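Local coordinates for clostripain-related protein (Bacteroides thetaiotaomicron, PDB 6N9J) that probably hydrolyses peptide bonds as a secreted cysteine protease of the C11 (clostripain) family, caught here with an irreversible peptide inhibitor bound covalently, at residues V84-D87 with V88-V92; C161-S165 with V166-Y170; D289-G292 with L293-I297. All blocks are in the same frame, centred on the assembly; numbering follows the deposited sequence.

The three contacts follow one another along the chain, and each is the start of a helix with an N-cap residue just before it: contact 1 opens helix 86-99, contact 2 helix 166-171 and contact 3 helix 290-297. Contact 2 lies near the middle of the molecule, its centre about 7 Å from that of the chain, and leads from strand 155-159 past the inhibitor-linked Cys161. Contacts 1 and 3 lie on opposite sides of the chain's centre, about 37 Å apart between contact centres. Contacts 2 and 3 touch through Val166 CG2 and Leu290 CD2 at 4.1 Å, which joins helix 166-171, the helix after the Cys161 loop, to helix 290-297.

Contact 1: V84-D87 with V88-V92; sequences VDVD and VMKNV
Asp85 and Val88 form a helix N-cap contact, a local one at the surface, where the chain turns into helix 86-99. The evidence is the carboxylate: Asp85 OD1 accepts from Val88 N at 3.1 Å, with an N-H...O angle of 146°. The donor meets OD1 on its anti side, 19° out of the carboxylate plane. The same oxygen takes a second, weak bond from Asp87 N, so a single carboxylate oxygen serves two amides of the first turn. With CG anti to the backbone N of Asp85 (chi1 168°), the carboxylate reaches forward over these amides, and Val88 CG2 lies 3.6 Å from OD1, the two side chains crossing at about a right angle. Such a negative group at the amino end would be expected to interact favourably with the helix dipole.

Regular helical bonding follows, from Met89 N to Asp85 O at 3.1 Å and from Lys90 N to Val86 O at 2.9 Å. On the next flank Val86 and Lys90 run side by side in the same direction, CG1 of Val86 lying 3.8 Å from Lys90 CE. The lysine chain is extended beyond CG, which carries the ammonium past the valine to a salt bridge with Glu145. Asp87 also runs alongside this chain, but its OD1 stays 4.8 Å from Lys90 NZ.

Val86 and Met89 pack on helix 140-146 and on Met138 of strand 136-138, while Met89 and Val92 rest against Tyr16 of strand 9-18.

Contact 2: C161-S165 with V166-Y170; sequences CYMQS and VEVVY
Ser165 N-caps helix 166-171 by accepting from Val168 N, and its hydroxyl also bonds the Glu167 side chain, in the loop that follows strand 155-159 of the mixed central sheet of this clan CD protease. Cys161, early in this loop, is linked covalently through SG to the bound peptide, so the cap, at Ser165, comes four residues after the inhibitor-linked cysteine.

The tight part gathers round the serine hydroxyl. Ser165 OG donates to Glu167 OE1 at 2.8 Å, reaching that oxygen on its anti side and 16° out of the carboxylate plane. It also accepts the capping bond from Val168 N, weak by length at 3.3 Å although fairly straight at 159°. The Glu167 chain bends at chi2 (89°), which brings OE1 back to the serine hydroxyl. Its other oxygen, OE2, is held by Tyr347 N and by the hydroxyls of Thr346 and Tyr360, so both oxygens of this buried carboxylate have donors. Ser165 O receives Val169 N at 3.0 Å, an almost linear bond.

All the touching residues are buried, so the loose part is marked by longer contacts, not by solvent; the partly exposed side begins at Tyr170, which turns outward to Arg173 and Trp366. Met163, bent at chi2 and chi3, brings CE to 4.0 Å from Val168 CG1, the two chains passing at a slant. Gln164, at the centre of an inverse gamma turn, sends its NE2 to Ser241 OG and Phe179 O. This leaves the other branch of its amide at the helix, where Gln164 OE1 lies 4.1 Å from Val169 CG2.

Contact 3: D289-G292 with L293-I297; sequences DLMG and LMQSI
The N-terminal turn of helix 290-297 is closed by the backbone bond from Leu293 N to Asp289 O, 2.9 Å long. The carboxylate of Asp289 reaches over the same turn: Asp289 OD2 accepts from Gly292 N at 3.0 Å, the donor lying on the anti side and 20° out of the carboxylate plane. This is an N-cap, set at the end of the short strand 288-289, which pairs with strand 345-346. The second carboxylate oxygen is bound by Tyr279 OH and Glu342 N, so both oxygens have donors, which should restrict rotation of the group.

Side chains one turn apart meet more loosely. Leu290 CD1 lies 4.3 Å from Met294 CE, and both residues pack on Tyr307 of helix 301-314. On the neighbouring flank Met291 and Gln295 cross aslant, with NE2 of Gln295 3.8 Å from Met291 CG; Tyr311 and Phe304 of helix 301-314 adjoin these two in turn. Ser296 turns its hydroxyl back between its backbone N and carbonyl carbon (chi1 56°), where OG donates to Leu293 O at 2.8 Å from above the carbonyl plane, on the same face as Ser296 N.

Contact 1: V84-D87 with V88-V92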
# COMPACT_ATOMS: atom_id res chain seq x y z
N VAL A 84 13.44 7.15 -4.24
CA VAL A 84 13.20 5.72 -4.33
C VAL A 84 14.51 4.96 -4.60
O VAL A 84 14.50 3.79 -4.95
CB VAL A 84 12.15 5.38 -5.42
CG1 VAL A 84 10.82 6.07 -5.11
CG2 VAL A 84 12.64 5.78 -6.77
N ASP A 85 15.64 5.65 -4.42
CA ASP A 85 16.94 5.00 -4.41
C ASP A 85 17.17 4.34 -3.04
O ASP A 85 16.75 4.88 -2.02
CB ASP A 85 18.05 6.00 -4.73
CG ASP A 85 19.43 5.44 -4.45
OD1 ASP A 85 19.96 5.69 -3.34
OD2 ASP A 85 19.99 4.74 -5.33
N VAL A 86 17.82 3.18 -3.02
CA VAL A 86 17.87 2.37 -1.80
C VAL A 86 18.62 3.06 -0.67
O VAL A 86 18.17 3.06 0.47
CB VAL A 86 18.51 0.99 -2.05
CG1 VAL A 86 18.49 0.16 -0.76
CG2 VAL A 86 17.77 0.26 -3.16
N ASP A 87 19.76 3.66 -1.00
CA ASP A 87 20.61 4.30 -0.02
C ASP A 87 20.02 5.61 0.48
O ASP A 87 20.30 6.03 1.60
CB ASP A 87 22.00 4.53 -0.61
CG ASP A 87 22.74 3.22 -0.90
OD1 ASP A 87 22.49 2.21 -0.20
OD2 ASP A 87 23.56 3.20 -1.84
N VAL A 88 19.20 6.25 -0.34
CA VAL A 88 18.48 7.45 0.08
C VAL A 88 17.44 7.11 1.15
O VAL A 88 17.41 7.74 2.21
CB VAL A 88 17.78 8.14 -1.10
CG1 VAL A 88 16.73 9.14 -0.60
CG2 VAL A 88 18.80 8.83 -1.99
N MET A 89 16.60 6.11 0.85
CA MET A 89 15.54 5.66 1.74
C MET A 89 16.10 5.10 3.03
O MET A 89 15.53 5.31 4.09
CB MET A 89 14.67 4.58 1.05
CG MET A 89 13.60 3.98 1.97
SD MET A 89 12.47 2.77 1.20
CE MET A 89 11.57 3.83 0.10
N LYS A 90 17.19 4.36 2.92
CA LYS A 90 17.90 3.84 4.08
C LYS A 90 18.36 4.98 4.99
O LYS A 90 18.18 4.92 6.20
CB LYS A 90 19.10 3.00 3.64
CG LYS A 90 18.74 1.58 3.19
CD LYS A 90 19.98 0.83 2.78
CE LYS A 90 19.73 -0.66 2.73
NZ LYS A 90 21.02 -1.39 2.56
N ASN A 91 18.94 6.02 4.40
CA ASN A 91 19.41 7.17 5.18
C ASN A 91 18.24 7.86 5.89
O ASN A 91 18.34 8.22 7.08
CB ASN A 91 20.16 8.16 4.29
CG ASN A 91 20.67 9.38 5.06
OD1 ASN A 91 20.07 10.46 5.01
ND2 ASN A 91 21.78 9.22 5.78
N VAL A 92 17.13 8.04 5.18
CA VAL A 92 15.94 8.62 5.78
C VAL A 92 15.49 7.78 6.97
O VAL A 92 15.22 8.32 8.04
CB VAL A 92 14.78 8.73 4.78
CG1 VAL A 92 13.51 9.19 5.49
CG2 VAL A 92 15.15 9.68 3.65

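Contact 2: C161-S165 with V166-Y170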
# COMPACT_ATOMS: atom_id res chain seq x y z
N CYS A 161 -1.22 2.71 -5.52
CA CYS A 161 -2.00 1.76 -6.31
C CYS A 161 -1.46 0.33 -6.29
O CYS A 161 -0.24 0.12 -6.30
CB CYS A 161 -2.08 2.21 -7.78
SG CYS A 161 -3.07 3.69 -8.11
N TYR A 162 -2.38 -0.63 -6.25
CA TYR A 162 -2.12 -2.02 -6.63
C TYR A 162 -1.18 -2.75 -5.68
O TYR A 162 -0.63 -3.78 -6.05
CB TYR A 162 -1.51 -2.10 -8.03
CG TYR A 162 -2.33 -1.54 -9.18
CD1 TYR A 162 -3.58 -2.07 -9.50
CD2 TYR A 162 -1.82 -0.53 -9.99
CE1 TYR A 162 -4.33 -1.57 -10.58
CE2 TYR A 162 -2.55 -0.03 -11.07
CZ TYR A 162 -3.80 -0.55 -11.36
OH TYR A 162 -4.53 -0.07 -12.43
N MET A 163 -0.98 -2.22 -4.48
CA MET A 163 0.06 -2.76 -3.61
C MET A 163 -0.42 -3.94 -2.78
O MET A 163 0.40 -4.74 -2.32
CB MET A 163 0.60 -1.65 -2.69
CG MET A 163 1.35 -0.54 -3.44
SD MET A 163 2.52 -1.05 -4.74
CE MET A 163 3.63 -2.11 -3.87
N GLN A 164 -1.74 -4.07 -2.60
CA GLN A 164 -2.29 -5.19 -1.82
C GLN A 164 -2.33 -6.45 -2.71
O GLN A 164 -3.40 -6.99 -3.03
CB GLN A 164 -3.67 -4.84 -1.26
CG GLN A 164 -4.11 -5.71 -0.07
CD GLN A 164 -3.43 -5.35 1.26
OE1 GLN A 164 -2.27 -4.95 1.29
NE2 GLN A 164 -4.16 -5.50 2.36
N SER A 165 -1.13 -6.89 -3.08
CA SER A 165 -0.83 -8.07 -3.88
C SER A 165 -0.17 -9.13 -3.00
O SER A 165 0.68 -8.81 -2.16
CB SER A 165 0.08 -7.67 -5.05
OG SER A 165 1.08 -8.62 -5.33
N VAL A 166 -0.57 -10.39 -3.18
CA VAL A 166 -0.08 -11.48 -2.34
C VAL A 166 1.41 -11.69 -2.59
O VAL A 166 2.14 -12.13 -1.70
CB VAL A 166 -0.88 -12.80 -2.58
CG1 VAL A 166 -0.54 -13.40 -3.93
CG2 VAL A 166 -0.63 -13.84 -1.47
N GLU A 167 1.86 -11.36 -3.80
CA GLU A 167 3.28 -11.46 -4.15
C GLU A 167 4.12 -10.43 -3.38
O GLU A 167 5.21 -10.73 -2.90
CB GLU A 167 3.47 -11.27 -5.66
CG GLU A 167 2.89 -12.40 -6.51
CD GLU A 167 1.43 -12.18 -6.90
OE1 GLU A 167 0.81 -11.21 -6.39
OE2 GLU A 167 0.90 -12.99 -7.71
N VAL A 168 3.60 -9.21 -3.27
CA VAL A 168 4.30 -8.13 -2.59
C VAL A 168 4.34 -8.36 -1.08
O VAL A 168 5.39 -8.27 -0.46
CB VAL A 168 3.62 -6.78 -2.86
CG1 VAL A 168 4.29 -5.66 -2.06
CG2 VAL A 168 3.61 -6.47 -4.37
N VAL A 169 3.18 -8.64 -0.51
CA VAL A 169 3.05 -8.88 0.91
C VAL A 169 3.87 -10.11 1.34
O VAL A 169 4.51 -10.09 2.39
CB VAL A 169 1.56 -9.04 1.31
CG1 VAL A 169 1.45 -9.42 2.76
CG2 VAL A 169 0.79 -7.74 1.04
N TYR A 170 3.87 -11.17 0.54
CA TYR A 170 4.69 -12.33 0.89
C TYR A 170 6.18 -11.96 0.83
O TYR A 170 6.95 -12.36 1.71
CB TYR A 170 4.42 -13.54 -0.02
CG TYR A 170 5.04 -14.82 0.53
CD1 TYR A 170 4.37 -15.60 1.46
CD2 TYR A 170 6.32 -15.22 0.15
CE1 TYR A 170 4.94 -16.75 1.98
CE2 TYR A 170 6.90 -16.36 0.66
CZ TYR A 170 6.20 -17.12 1.58
OH TYR A 170 6.78 -18.27 2.09

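Contact 3: D289-G292 with L293-I297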
# COMPACT_ATOMS: atom_id res chain seq x y z
N ASP A 289 -8.46 -11.18 -8.64
CA ASP A 289 -8.74 -11.55 -7.27
C ASP A 289 -8.24 -12.97 -6.95
O ASP A 289 -8.63 -13.95 -7.59
CB ASP A 289 -10.23 -11.42 -6.97
CG ASP A 289 -10.54 -11.63 -5.50
OD1 ASP A 289 -10.31 -10.70 -4.67
OD2 ASP A 289 -11.03 -12.73 -5.17
N LEU A 290 -7.39 -13.05 -5.92
CA LEU A 290 -6.76 -14.31 -5.53
C LEU A 290 -7.77 -15.41 -5.16
O LEU A 290 -7.60 -16.56 -5.56
CB LEU A 290 -5.80 -14.08 -4.36
CG LEU A 290 -5.13 -15.34 -3.79
CD1 LEU A 290 -4.19 -15.96 -4.81
CD2 LEU A 290 -4.40 -15.02 -2.51
N MET A 291 -8.81 -15.06 -4.40
CA MET A 291 -9.83 -16.06 -4.06
C MET A 291 -10.58 -16.51 -5.30
O MET A 291 -10.92 -17.69 -5.44
CB MET A 291 -10.82 -15.52 -3.01
CG MET A 291 -11.95 -16.53 -2.66
SD MET A 291 -11.38 -18.08 -1.91
CE MET A 291 -11.19 -17.59 -0.20
N GLY A 292 -10.83 -15.56 -6.21
CA GLY A 292 -11.52 -15.84 -7.46
C GLY A 292 -10.71 -16.80 -8.29
O GLY A 292 -11.25 -17.72 -8.90
N LEU A 293 -9.39 -16.63 -8.28
CA LEU A 293 -8.52 -17.57 -8.97
C LEU A 293 -8.61 -18.99 -8.39
O LEU A 293 -8.74 -19.96 -9.14
CB LEU A 293 -7.06 -17.10 -8.92
CG LEU A 293 -6.03 -18.05 -9.55
CD1 LEU A 293 -6.37 -18.33 -10.99
CD2 LEU A 293 -4.61 -17.51 -9.44
N MET A 294 -8.55 -19.11 -7.07
CA MET A 294 -8.50 -20.42 -6.41
C MET A 294 -9.82 -21.17 -6.51
O MET A 294 -9.85 -22.40 -6.58
CB MET A 294 -8.08 -20.25 -4.95
CG MET A 294 -6.68 -19.65 -4.78
SD MET A 294 -5.37 -20.71 -5.42
CE MET A 294 -4.77 -19.73 -6.74
N GLN A 295 -10.92 -20.43 -6.53
CA GLN A 295 -12.23 -21.03 -6.71
C GLN A 295 -12.35 -21.70 -8.06
O GLN A 295 -13.02 -22.71 -8.20
CB GLN A 295 -13.35 -20.00 -6.56
CG GLN A 295 -13.78 -19.77 -5.12
CD GLN A 295 -14.84 -18.70 -4.98
OE1 GLN A 295 -15.40 -18.23 -5.98
NE2 GLN A 295 -15.14 -18.31 -3.73
N SER A 296 -11.69 -21.15 -9.07
CA SER A 296 -11.84 -21.69 -10.41
C SER A 296 -10.82 -22.77 -10.74
O SER A 296 -10.97 -23.48 -11.73
CB SER A 296 -11.75 -20.57 -11.44
OG SER A 296 -10.54 -19.87 -11.29
N ILE A 297 -9.79 -22.92 -9.91
CA ILE A 297 -8.74 -23.89 -10.18
C ILE A 297 -8.89 -25.15 -9.34
O ILE A 297 -8.38 -26.21 -9.69
CB ILE A 297 -7.34 -23.30 -9.90